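Local coordinates for prenyltransference for protein (Lavandula lanata, PDB 5HC8) that probably joins two dimethylallyl diphosphate units head-to-middle to make lavandulyl diphosphate, using a cis-prenyltransferase-type fold, at residues K28-T33 and F220-E225; G108-L113 and Y123-S128; R153-K158 and E175-T180; E212-P217 and L229-S234. All coordinates share one frame; numbering follows the deposited sequence.

The four contacts are spread round a six-stranded parallel-sheet domain of the undecaprenyl diphosphate synthase family. Contact 1 joins segments whose nearest ends are 187 residues apart, helix 23-30 and the loop before helix 225-237, enclosing contacts 2 and 3, which follow in series. Its segments alternate with those of contact 4, and the two touch through F223 and T216. Contacts 2 and 4 lie by the strands outermost within this chain, 103-107 and 212-215, with centres about 29 Å apart. Contact 3 packs M179 on G108 of contact 2 and lies about 38 Å from contact 1, centre to centre; contacts 3 and 4 both reach the second subunit, so dimer contacts arise at two separate places.

Contact 1: K28-T33 and F220-E225; sequences KSRGVT and FPDFGE
R30 and D222 meet at the protein surface through a single pair of charged atoms, R30 NH2 and D222 OD1, 3.6 Å apart. The guanidinium and carboxylate planes are turned 41° against each other, so this is an oblique, one-armed salt bridge rather than the flat, two-pronged kind. R30 gets there by leaving its helix with CG beside the backbone N and then bending at CB-CG (chi2 -132°), after which the chain runs out straight toward the aspartate. D222 OD1 also accepts a hydrogen bond from W26 NE1, one turn earlier in helix 23-30. One carboxylate oxygen is thus held by an indole and faced by a guanidinium, and the indole is likely to do more than the longer ion pair to set its position.

Behind this first shell, both backbones are ordered by local turns. Helix 23-30 closes in a Schellman motif, in which G31, with positive phi, sends its N back to K28 O at 3.2 Å. On the other side, D222 sits in the 3-10 turn of residues 220-222, where F223 N bonds to F220 O at 2.9 Å. P221 packs on H23 and W26, and F220 pairs through its backbone with D21. D21 and H23 line the thiodiphosphate pocket, yet the side chain of D222 remains about 11 Å from that ligand. The loop of residues 220-225 therefore lies against helix 23-30, while F220 and F223 reach I48 of helix 34-54 and E225, opening helix 225-237, forms a salt bridge with R51.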
loop_
_atom_site.group_PDB
_atom_site.type_symbol
_atom_site.label_atom_id
_atom_site.label_comp_id
_atom_site.label_asym_id
_atom_site.label_seq_id
_atom_site.Cartn_x
_atom_site.Cartn_y
_atom_site.Cartn_z
ATOM N N LYS A 28 15.626 24.493 1.213
ATOM C CA LYS A 28 17.039 24.384 1.499
ATOM C C LYS A 28 17.824 24.669 0.241
ATOM O O LYS A 28 18.687 25.513 0.201
ATOM C CB LYS A 28 17.377 22.989 2.031
ATOM C CG LYS A 28 18.267 22.978 3.258
ATOM C CD LYS A 28 19.572 23.779 3.088
ATOM C CE LYS A 28 20.514 23.221 2.018
ATOM N NZ LYS A 28 21.010 21.863 2.363
ATOM N N SER A 29 17.497 23.932 -0.798
ATOM C CA SER A 29 18.044 24.115 -2.106
ATOM C C SER A 29 18.048 25.585 -2.588
ATOM O O SER A 29 19.017 26.027 -3.188
ATOM C CB SER A 29 17.232 23.240 -3.057
ATOM O OG SER A 29 17.628 23.418 -4.384
ATOM N N ARG A 30 16.990 26.345 -2.343
ATOM C CA ARG A 30 16.918 27.690 -2.883
ATOM C C ARG A 30 17.277 28.804 -1.914
ATOM O O ARG A 30 17.087 29.961 -2.248
ATOM C CB ARG A 30 15.519 27.941 -3.369
ATOM C CG ARG A 30 15.098 26.921 -4.393
ATOM C CD ARG A 30 14.516 27.667 -5.532
ATOM N NE ARG A 30 14.116 26.883 -6.684
ATOM C CZ ARG A 30 13.629 27.457 -7.778
ATOM N NH1 ARG A 30 13.514 28.783 -7.835
ATOM N NH2 ARG A 30 13.254 26.723 -8.816
ATOM N N GLY A 31 17.740 28.440 -0.717
ATOM C CA GLY A 31 18.076 29.374 0.353
ATOM C C GLY A 31 16.893 30.140 0.878
ATOM O O GLY A 31 16.978 31.310 1.059
ATOM N N VAL A 32 15.785 29.489 1.160
ATOM C CA VAL A 32 14.581 30.191 1.436
ATOM C C VAL A 32 13.887 29.502 2.600
ATOM O O VAL A 32 14.355 28.469 3.062
ATOM C CB VAL A 32 13.797 30.278 0.128
ATOM C CG1 VAL A 32 12.739 29.153 -0.014
ATOM C CG2 VAL A 32 13.192 31.637 -0.029
ATOM N N THR A 33 12.826 30.083 3.146
ATOM C CA THR A 33 12.226 29.495 4.344
ATOM C C THR A 33 11.459 28.235 3.953
ATOM O O THR A 33 10.914 28.162 2.847
ATOM C CB THR A 33 11.220 30.448 5.008
ATOM O OG1 THR A 33 10.260 30.891 4.051
ATOM C CG2 THR A 33 11.935 31.697 5.514
ATOM N N PHE A 220 8.042 18.964 -4.783
ATOM C CA PHE A 220 6.702 19.381 -5.140
ATOM C C PHE A 220 6.578 20.901 -5.481
ATOM O O PHE A 220 5.719 21.265 -6.290
ATOM C CB PHE A 220 5.667 19.066 -4.129
ATOM C CG PHE A 220 4.257 19.230 -4.687
ATOM C CD1 PHE A 220 3.730 18.271 -5.531
ATOM C CD2 PHE A 220 3.506 20.335 -4.404
ATOM C CE1 PHE A 220 2.491 18.432 -6.098
ATOM C CE2 PHE A 220 2.241 20.471 -4.928
ATOM C CZ PHE A 220 1.740 19.519 -5.778
ATOM N N PRO A 221 7.360 21.786 -4.824
ATOM C CA PRO A 221 7.236 23.171 -5.294
ATOM C C PRO A 221 7.553 23.365 -6.800
ATOM O O PRO A 221 7.118 24.370 -7.386
ATOM C CB PRO A 221 8.239 23.918 -4.416
ATOM C CG PRO A 221 8.206 23.199 -3.150
ATOM C CD PRO A 221 8.168 21.714 -3.612
ATOM N N ASP A 222 8.318 22.451 -7.396
ATOM C CA ASP A 222 8.626 22.480 -8.854
ATOM C C ASP A 222 7.609 21.720 -9.717
ATOM O O ASP A 222 7.729 21.702 -10.942
ATOM C CB ASP A 222 10.042 21.925 -9.118
ATOM C CG ASP A 222 11.132 22.802 -8.546
ATOM O OD1 ASP A 222 10.928 24.038 -8.533
ATOM O OD2 ASP A 222 12.146 22.245 -8.052
ATOM N N PHE A 223 6.590 21.141 -9.084
ATOM C CA PHE A 223 5.698 20.205 -9.731
ATOM C C PHE A 223 4.549 20.968 -10.341
ATOM O O PHE A 223 3.829 21.653 -9.657
ATOM C CB PHE A 223 5.124 19.235 -8.685
ATOM C CG PHE A 223 4.366 18.097 -9.261
ATOM C CD1 PHE A 223 3.034 18.254 -9.618
ATOM C CD2 PHE A 223 4.954 16.851 -9.440
ATOM C CE1 PHE A 223 2.275 17.200 -10.136
ATOM C CE2 PHE A 223 4.196 15.805 -9.972
ATOM C CZ PHE A 223 2.866 15.987 -10.323
ATOM N N GLY A 224 4.379 20.843 -11.636
ATOM C CA GLY A 224 3.306 21.548 -12.310
ATOM C C GLY A 224 2.477 20.700 -13.199
ATOM O O GLY A 224 2.487 19.442 -13.120
ATOM N N GLU A 225 1.787 21.377 -14.101
ATOM C CA GLU A 225 0.906 20.687 -15.021
ATOM C C GLU A 225 1.650 19.652 -15.896
ATOM O O GLU A 225 1.081 18.581 -16.202
ATOM C CB GLU A 225 0.135 21.636 -15.882
ATOM C CG GLU A 225 -0.723 22.591 -15.091
ATOM C CD GLU A 225 -1.542 23.507 -16.002
ATOM O OE1 GLU A 225 -1.461 24.711 -15.763
ATOM O OE2 GLU A 225 -2.272 23.024 -16.897
#

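Contact 2: G108-L113 and Y123-S128; sequences GDKSRL and YAEGLS
K110 and E125 approach each other from opposite directions, K110 from the 3-10 turn after strand 103-107 and E125 from helix 115-128. They stop with K110 NZ 3.9 Å from E125 OE1, a long salt bridge. Each side chain starts the same way, with CG beside the backbone N and anti to the carbonyl carbon (chi1 -72° in both). Beyond that they differ: the glutamate continues extended and lays its chain along F104 and S105, whereas the lysine turns at its CG-CD bond (chi3 -102°), which bends the ammonium group away from a straight path. Both ends are better engaged by the backbone of A106 than by each other, K110 NZ bonding to A106 O and A106 N to E125 OE1. One turn on, S128 OG folds back onto A124 O at 2.7 Å, lying in the carbonyl plane, and also bonds to F104 N. Opposite charges thus bind the donor and the acceptor of one residue in strand 103-107, an outermost strand of the sheet within this chain. The ion pair itself is consistent with a loose electrostatic supplement, with the directional bonding left to the peptide groups of the strand.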
loop_
_atom_site.group_PDB
_atom_site.type_symbol
_atom_site.label_atom_id
_atom_site.label_comp_id
_atom_site.label_asym_id
_atom_site.label_seq_id
_atom_site.Cartn_x
_atom_site.Cartn_y
_atom_site.Cartn_z
ATOM N N GLY A 108 -10.574 13.083 6.280
ATOM C CA GLY A 108 -9.633 12.939 7.371
ATOM C C GLY A 108 -10.298 13.218 8.716
ATOM O O GLY A 108 -11.508 13.401 8.776
ATOM N N ASP A 109 -9.489 13.238 9.773
ATOM C CA ASP A 109 -9.950 13.523 11.169
ATOM C C ASP A 109 -10.042 15.032 11.355
ATOM O O ASP A 109 -9.171 15.698 11.887
ATOM C CB ASP A 109 -9.024 12.849 12.159
ATOM C CG ASP A 109 -9.564 12.870 13.603
ATOM O OD1 ASP A 109 -10.572 13.544 13.857
ATOM O OD2 ASP A 109 -8.921 12.260 14.474
ATOM N N LYS A 110 -11.134 15.573 10.868
ATOM C CA LYS A 110 -11.260 17.021 10.738
ATOM C C LYS A 110 -11.391 17.684 12.115
ATOM O O LYS A 110 -11.041 18.836 12.285
ATOM C CB LYS A 110 -12.434 17.347 9.852
ATOM C CG LYS A 110 -12.125 17.009 8.425
ATOM C CD LYS A 110 -13.411 17.132 7.621
ATOM C CE LYS A 110 -14.041 15.790 7.310
ATOM N NZ LYS A 110 -14.868 15.951 6.082
ATOM N N SER A 111 -11.785 16.897 13.100
ATOM C CA SER A 111 -11.812 17.363 14.489
ATOM C C SER A 111 -10.483 17.745 15.020
ATOM O O SER A 111 -10.394 18.573 15.894
ATOM C CB SER A 111 -12.376 16.242 15.338
ATOM O OG SER A 111 -13.770 16.332 15.174
ATOM N N ARG A 112 -9.418 17.149 14.526
ATOM C CA ARG A 112 -8.086 17.597 14.920
ATOM C C ARG A 112 -7.698 18.923 14.325
ATOM O O ARG A 112 -6.652 19.431 14.642
ATOM C CB ARG A 112 -7.031 16.582 14.495
ATOM C CG ARG A 112 -7.255 15.206 15.101
ATOM C CD ARG A 112 -6.020 14.317 14.922
ATOM N NE ARG A 112 -4.836 14.904 15.580
ATOM C CZ ARG A 112 -3.646 14.311 15.684
ATOM N NH1 ARG A 112 -3.440 13.091 15.179
ATOM N NH2 ARG A 112 -2.664 14.943 16.307
ATOM N N LEU A 113 -8.458 19.488 13.413
ATOM C CA LEU A 113 -7.984 20.725 12.806
ATOM C C LEU A 113 -8.490 21.962 13.579
ATOM O O LEU A 113 -9.485 21.866 14.268
ATOM C CB LEU A 113 -8.470 20.824 11.371
ATOM C CG LEU A 113 -8.141 19.573 10.533
ATOM C CD1 LEU A 113 -8.916 19.683 9.236
ATOM C CD2 LEU A 113 -6.620 19.487 10.330
ATOM N N TYR A 123 -17.319 25.584 4.289
ATOM C CA TYR A 123 -17.766 26.586 3.338
ATOM C C TYR A 123 -17.582 26.049 1.925
ATOM O O TYR A 123 -18.546 25.982 1.130
ATOM C CB TYR A 123 -17.013 27.919 3.551
ATOM C CG TYR A 123 -17.104 28.925 2.401
ATOM C CD1 TYR A 123 -18.336 29.491 2.037
ATOM C CD2 TYR A 123 -15.948 29.340 1.704
ATOM C CE1 TYR A 123 -18.415 30.413 1.011
ATOM C CE2 TYR A 123 -16.010 30.274 0.660
ATOM C CZ TYR A 123 -17.243 30.807 0.301
ATOM O OH TYR A 123 -17.332 31.740 -0.740
ATOM N N ALA A 124 -16.359 25.609 1.614
ATOM C CA ALA A 124 -16.071 25.118 0.271
ATOM C C ALA A 124 -16.878 23.884 -0.125
ATOM O O ALA A 124 -17.186 23.688 -1.293
ATOM C CB ALA A 124 -14.561 24.880 0.071
ATOM N N GLU A 125 -17.224 23.052 0.834
ATOM C CA GLU A 125 -17.988 21.891 0.549
ATOM C C GLU A 125 -19.440 22.330 0.230
ATOM O O GLU A 125 -20.055 21.884 -0.756
ATOM C CB GLU A 125 -17.962 20.934 1.764
ATOM C CG GLU A 125 -16.588 20.217 1.973
ATOM C CD GLU A 125 -16.627 19.122 3.026
ATOM O OE1 GLU A 125 -15.865 18.103 2.971
ATOM O OE2 GLU A 125 -17.402 19.311 3.978
ATOM N N GLY A 126 -19.977 23.204 1.083
ATOM C CA GLY A 126 -21.331 23.753 0.880
ATOM C C GLY A 126 -21.510 24.488 -0.435
ATOM O O GLY A 126 -22.465 24.237 -1.150
ATOM N N LEU A 127 -20.544 25.340 -0.766
ATOM C CA LEU A 127 -20.508 26.073 -2.034
ATOM C C LEU A 127 -20.495 25.165 -3.272
ATOM O O LEU A 127 -20.952 25.552 -4.355
ATOM C CB LEU A 127 -19.285 26.987 -2.035
ATOM C CG LEU A 127 -19.149 28.067 -3.083
ATOM C CD1 LEU A 127 -20.070 29.215 -2.678
ATOM C CD2 LEU A 127 -17.706 28.556 -3.253
ATOM N N SER A 128 -20.015 23.933 -3.123
ATOM C CA SER A 128 -19.821 23.063 -4.291
ATOM C C SER A 128 -20.742 21.861 -4.236
ATOM O O SER A 128 -20.701 20.967 -5.090
ATOM C CB SER A 128 -18.339 22.643 -4.362
ATOM O OG SER A 128 -17.956 21.913 -3.215
#

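Contact 3: R153-K158 and E175-T180; sequences RKIAAK and EQHLMT
I155 and K158 hold the imidazole of H177 over a face and at its edge, and its other nitrogen is engaged as well. I155 covers one face, its CG1 standing 3.8 Å from the ring centroid and 23° off the normal, a CH-pi contact displaced toward the ND1 side. At the edge, K158 NZ donates to H177 NE2 at 2.8 Å, only 8° out of the ring plane. The lysine manages this with an extended chain that comes at the ring from the opposite direction. H177 ND1 is bonded to T173 O and so presumably carries the proton, which fits NE2 accepting from the ammonium and a neutral imidazole. With both nitrogens engaged, the ring is unlikely to flip.

K154 takes a different route: its CB comes obliquely toward H177 CD2, and its tail runs beside the H177 carbonyl until a bend at chi4 (61°) presents the ammonium to a water. That water accepts from K154 NZ at 2.7 Å and donates to H177 O at 3.2 Å, while E150 forms a salt bridge with the same NZ. A phenylalanine in place of H177 would probably keep a face for I155 but leave the ammonium of K158 and the carbonyl of T173 without their partners.

Nearby, R153 and A156 pack on P166 and I169 of the second subunit, placing the contact next to the dimer interface. K154 and I155, with K158 one turn on, thus meet the histidine obliquely, over a face and at an edge, packing helix 144-160 against segment 175-180 in the cis-prenyltransferase-type fold.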
loop_
_atom_site.group_PDB
_atom_site.type_symbol
_atom_site.label_atom_id
_atom_site.label_comp_id
_atom_site.label_asym_id
_atom_site.label_seq_id
_atom_site.Cartn_x
_atom_site.Cartn_y
_atom_site.Cartn_z
ATOM N N ARG A 153 -14.169 0.217 13.616
ATOM C CA ARG A 153 -14.906 0.630 14.794
ATOM C C ARG A 153 -16.357 0.798 14.399
ATOM O O ARG A 153 -17.233 0.280 15.083
ATOM C CB ARG A 153 -14.408 1.940 15.364
ATOM C CG ARG A 153 -13.056 1.875 16.029
ATOM C CD ARG A 153 -12.743 3.158 16.778
ATOM N NE ARG A 153 -11.369 3.127 17.281
ATOM C CZ ARG A 153 -10.956 3.633 18.445
ATOM N NH1 ARG A 153 -11.824 4.209 19.271
ATOM N NH2 ARG A 153 -9.661 3.547 18.797
ATOM N N LYS A 154 -16.610 1.529 13.302
ATOM C CA LYS A 154 -18.014 1.745 12.809
ATOM C C LYS A 154 -18.732 0.445 12.510
ATOM O O LYS A 154 -19.942 0.299 12.807
ATOM C CB LYS A 154 -18.070 2.642 11.558
ATOM C CG LYS A 154 -17.737 4.092 11.688
ATOM C CD LYS A 154 -17.708 4.699 10.271
ATOM C CE LYS A 154 -17.882 6.212 10.191
ATOM N NZ LYS A 154 -16.820 6.960 10.899
ATOM N N ILE A 155 -18.049 -0.524 11.922
ATOM C CA ILE A 155 -18.616 -1.815 11.632
ATOM C C ILE A 155 -18.853 -2.550 12.952
ATOM O O ILE A 155 -19.899 -3.195 13.143
ATOM C CB ILE A 155 -17.769 -2.614 10.671
ATOM C CG1 ILE A 155 -17.991 -2.072 9.268
ATOM C CG2 ILE A 155 -18.068 -4.100 10.705
ATOM C CD1 ILE A 155 -16.844 -2.385 8.340
ATOM N N ALA A 156 -17.942 -2.407 13.899
ATOM C CA ALA A 156 -18.136 -3.144 15.143
ATOM C C ALA A 156 -19.373 -2.538 15.909
ATOM O O ALA A 156 -20.153 -3.272 16.503
ATOM C CB ALA A 156 -16.857 -3.111 15.989
ATOM N N ALA A 157 -19.547 -1.225 15.878
ATOM C CA ALA A 157 -20.681 -0.612 16.510
ATOM C C ALA A 157 -21.974 -1.141 15.924
ATOM O O ALA A 157 -22.884 -1.419 16.670
ATOM C CB ALA A 157 -20.632 0.886 16.407
ATOM N N LYS A 158 -22.027 -1.313 14.599
ATOM C CA LYS A 158 -23.190 -1.904 13.932
ATOM C C LYS A 158 -23.466 -3.331 14.321
ATOM O O LYS A 158 -24.650 -3.712 14.365
ATOM C CB LYS A 158 -23.074 -1.833 12.389
ATOM C CG LYS A 158 -23.251 -0.433 11.835
ATOM C CD LYS A 158 -23.548 -0.477 10.335
ATOM C CE LYS A 158 -23.514 0.946 9.793
ATOM N NZ LYS A 158 -23.580 0.945 8.329
ATOM N N GLU A 175 -15.517 -1.312 2.616
ATOM C CA GLU A 175 -15.348 -0.146 1.773
ATOM C C GLU A 175 -16.333 0.967 2.073
ATOM O O GLU A 175 -15.993 2.143 2.109
ATOM C CB GLU A 175 -15.441 -0.707 0.339
ATOM C CG GLU A 175 -15.269 0.126 -0.913
ATOM C CD GLU A 175 -13.850 0.316 -1.278
ATOM O OE1 GLU A 175 -13.147 -0.589 -1.839
ATOM O OE2 GLU A 175 -13.452 1.429 -0.921
ATOM N N GLN A 176 -17.594 0.629 2.377
ATOM C CA GLN A 176 -18.607 1.692 2.601
ATOM C C GLN A 176 -18.434 2.414 3.944
ATOM O O GLN A 176 -19.059 3.427 4.213
ATOM C CB GLN A 176 -20.043 1.102 2.647
ATOM C CG GLN A 176 -20.500 0.253 1.478
ATOM C CD GLN A 176 -21.691 -0.662 1.890
ATOM O OE1 GLN A 176 -22.423 -0.369 2.857
ATOM N NE2 GLN A 176 -21.872 -1.772 1.175
ATOM N N HIS A 177 -17.520 1.922 4.781
ATOM C CA HIS A 177 -17.246 2.594 6.076
ATOM C C HIS A 177 -15.935 3.358 6.154
ATOM O O HIS A 177 -15.633 3.976 7.190
ATOM C CB HIS A 177 -17.346 1.507 7.140
ATOM C CG HIS A 177 -18.748 1.009 7.304
ATOM N ND1 HIS A 177 -19.225 -0.110 6.658
ATOM C CD2 HIS A 177 -19.803 1.548 7.972
ATOM C CE1 HIS A 177 -20.506 -0.275 6.968
ATOM N NE2 HIS A 177 -20.872 0.714 7.767
ATOM N N LEU A 178 -15.173 3.363 5.058
ATOM C CA LEU A 178 -13.960 4.195 5.010
ATOM C C LEU A 178 -14.332 5.582 4.703
ATOM O O LEU A 178 -15.477 5.865 4.257
ATOM C CB LEU A 178 -13.000 3.650 3.919
ATOM C CG LEU A 178 -12.515 2.245 4.274
ATOM C CD1 LEU A 178 -12.000 1.544 3.022
ATOM C CD2 LEU A 178 -11.358 2.316 5.297
ATOM N N MET A 179 -13.359 6.471 4.895
ATOM C CA MET A 179 -13.487 7.871 4.578
ATOM C C MET A 179 -13.649 8.148 3.103
ATOM O O MET A 179 -14.178 9.200 2.764
ATOM C CB MET A 179 -12.335 8.698 5.172
ATOM C CG MET A 179 -12.432 8.817 6.688
ATOM S SD MET A 179 -11.083 9.795 7.392
ATOM C CE MET A 179 -10.051 8.503 8.006
ATOM N N THR A 180 -13.295 7.184 2.228
ATOM C CA THR A 180 -13.460 7.375 0.802
ATOM C C THR A 180 -14.881 6.977 0.369
ATOM O O THR A 180 -15.159 6.966 -0.841
ATOM C CB THR A 180 -12.407 6.521 0.060
ATOM O OG1 THR A 180 -12.246 5.229 0.713
ATOM C CG2 THR A 180 -11.131 7.302 0.073
HETATM O O HOH W 1 -15.136 6.695 8.758
#

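Contact 4: E212-P217 and L229-S234; sequences EFYFTP and LDALAS
The ring of Y214 lies with one face against A231, whose CA sits above the ring centre, 3.6 Å from the centroid and 6° off the normal. This CH-pi contact is nearly head-on, and A231 CB adds a tight touch on one side of the same face, 3.4 Å from Y214 CD2. At the opposite side of the ring, near its plane, S234 OG comes to 3.6 Å from Y214 CD1; its hydroxyl is bonded to R238. The phenol oxygen lies beside the start of the D230 side chain, Y214 OH being 3.5 Å from D230 CB. The D230 carboxylate is tilted 53° from the ring plane.

Y214 projects from strand 212-215, outermost on this side within the chain, and helix 225-237 covers it at 139°, the short axes 9.2 Å apart, as helices pack on the sheet in an alpha/beta fold. Because CG is anti to the backbone N (chi1 178°), the ring reaches out to meet the helix, where a small alanine lets it come close. A leucine in place of Y214 would probably leave A231 without a flat partner and open a gap between strand and helix. Y214 also touches L190 and A231 touches I192, both of the neighbouring strand 190-193. On this strand, E212 forms salt bridges with R238 and with R199 of the second subunit, and the backbone of F213 hydrogen-bonds to that subunit.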
loop_
_atom_site.group_PDB
_atom_site.type_symbol
_atom_site.label_atom_id
_atom_site.label_comp_id
_atom_site.label_asym_id
_atom_site.label_seq_id
_atom_site.Cartn_x
_atom_site.Cartn_y
_atom_site.Cartn_z
ATOM N N GLU A 212 -1.551 1.951 -9.838
ATOM C CA GLU A 212 -0.233 2.172 -10.458
ATOM C C GLU A 212 0.464 3.255 -9.694
ATOM O O GLU A 212 -0.114 4.330 -9.456
ATOM C CB GLU A 212 -0.446 2.566 -11.933
ATOM C CG GLU A 212 -0.998 1.420 -12.758
ATOM C CD GLU A 212 -0.028 0.253 -12.894
ATOM O OE1 GLU A 212 1.174 0.474 -12.825
ATOM O OE2 GLU A 212 -0.471 -0.883 -13.024
ATOM N N PHE A 213 1.708 3.005 -9.302
ATOM C CA PHE A 213 2.527 4.001 -8.637
ATOM C C PHE A 213 3.481 4.693 -9.626
ATOM O O PHE A 213 4.091 4.046 -10.491
ATOM C CB PHE A 213 3.380 3.344 -7.564
ATOM C CG PHE A 213 2.611 2.635 -6.474
ATOM C CD1 PHE A 213 1.318 2.955 -6.161
ATOM C CD2 PHE A 213 3.200 1.650 -5.783
ATOM C CE1 PHE A 213 0.662 2.322 -5.102
ATOM C CE2 PHE A 213 2.565 0.998 -4.737
ATOM C CZ PHE A 213 1.304 1.351 -4.366
ATOM N N TYR A 214 3.569 6.004 -9.502
ATOM C CA TYR A 214 4.488 6.812 -10.220
ATOM C C TYR A 214 5.272 7.711 -9.281
ATOM O O TYR A 214 4.714 8.510 -8.546
ATOM C CB TYR A 214 3.704 7.640 -11.198
ATOM C CG TYR A 214 4.531 8.618 -12.040
ATOM C CD1 TYR A 214 5.173 8.214 -13.190
ATOM C CD2 TYR A 214 4.685 9.955 -11.641
ATOM C CE1 TYR A 214 5.916 9.103 -13.950
ATOM C CE2 TYR A 214 5.432 10.841 -12.364
ATOM C CZ TYR A 214 6.011 10.441 -13.524
ATOM O OH TYR A 214 6.684 11.376 -14.249
ATOM N N PHE A 215 6.585 7.548 -9.287
ATOM C CA PHE A 215 7.466 8.286 -8.406
ATOM C C PHE A 215 8.338 9.208 -9.248
ATOM O O PHE A 215 8.931 8.743 -10.203
ATOM C CB PHE A 215 8.340 7.308 -7.658
ATOM C CG PHE A 215 7.581 6.317 -6.834
ATOM C CD1 PHE A 215 7.069 6.652 -5.622
ATOM C CD2 PHE A 215 7.401 4.984 -7.292
ATOM C CE1 PHE A 215 6.346 5.735 -4.869
ATOM C CE2 PHE A 215 6.693 4.084 -6.503
ATOM C CZ PHE A 215 6.153 4.462 -5.317
ATOM N N THR A 216 8.360 10.504 -8.939
ATOM C CA THR A 216 9.173 11.455 -9.651
ATOM C C THR A 216 10.131 12.053 -8.647
ATOM O O THR A 216 9.670 12.411 -7.572
ATOM C CB THR A 216 8.561 12.823 -9.894
ATOM O OG1 THR A 216 7.145 12.866 -9.809
ATOM C CG2 THR A 216 9.142 13.402 -10.976
ATOM N N PRO A 217 11.412 12.235 -9.014
ATOM C CA PRO A 217 12.342 13.016 -8.146
ATOM C C PRO A 217 12.021 14.499 -7.997
ATOM O O PRO A 217 12.506 15.116 -7.064
ATOM C CB PRO A 217 13.705 12.784 -8.780
ATOM C CG PRO A 217 13.365 12.637 -10.215
ATOM C CD PRO A 217 12.116 11.737 -10.205
ATOM N N LEU A 229 1.002 15.510 -16.542
ATOM C CA LEU A 229 1.011 14.919 -17.841
ATOM C C LEU A 229 2.006 13.796 -17.997
ATOM O O LEU A 229 1.719 12.784 -18.624
ATOM C CB LEU A 229 1.331 16.029 -18.867
ATOM C CG LEU A 229 0.222 16.756 -19.589
ATOM C CD1 LEU A 229 -1.247 16.526 -19.258
ATOM C CD2 LEU A 229 0.536 18.224 -19.830
ATOM N N ASP A 230 3.164 13.953 -17.394
ATOM C CA ASP A 230 4.169 12.933 -17.462
ATOM C C ASP A 230 3.682 11.642 -16.742
ATOM O O ASP A 230 3.891 10.499 -17.256
ATOM C CB ASP A 230 5.446 13.423 -16.846
ATOM C CG ASP A 230 6.208 14.350 -17.746
ATOM O OD1 ASP A 230 5.914 14.417 -18.948
ATOM O OD2 ASP A 230 7.126 14.999 -17.246
ATOM N N ALA A 231 3.049 11.828 -15.575
ATOM C CA ALA A 231 2.508 10.685 -14.793
ATOM C C ALA A 231 1.408 10.025 -15.569
ATOM O O ALA A 231 1.374 8.778 -15.636
ATOM C CB ALA A 231 2.031 11.175 -13.435
ATOM N N LEU A 232 0.549 10.831 -16.229
ATOM C CA LEU A 232 -0.507 10.248 -17.047
ATOM C C LEU A 232 0.011 9.427 -18.264
ATOM O O LEU A 232 -0.574 8.412 -18.610
ATOM C CB LEU A 232 -1.480 11.277 -17.537
ATOM C CG LEU A 232 -2.707 11.642 -16.727
ATOM C CD1 LEU A 232 -2.857 10.973 -15.401
ATOM C CD2 LEU A 232 -2.752 13.144 -16.518
ATOM N N ALA A 233 1.057 9.904 -18.902
ATOM C CA ALA A 233 1.698 9.224 -20.015
ATOM C C ALA A 233 2.321 7.924 -19.529
ATOM O O ALA A 233 2.301 6.940 -20.250
ATOM C CB ALA A 233 2.758 10.113 -20.620
ATOM N N SER A 234 2.986 7.928 -18.361
ATOM C CA SER A 234 3.492 6.677 -17.806
ATOM C C SER A 234 2.331 5.706 -17.590
ATOM O O SER A 234 2.444 4.489 -17.944
ATOM C CB SER A 234 4.332 6.957 -16.533
ATOM O OG SER A 234 4.753 5.798 -15.823
#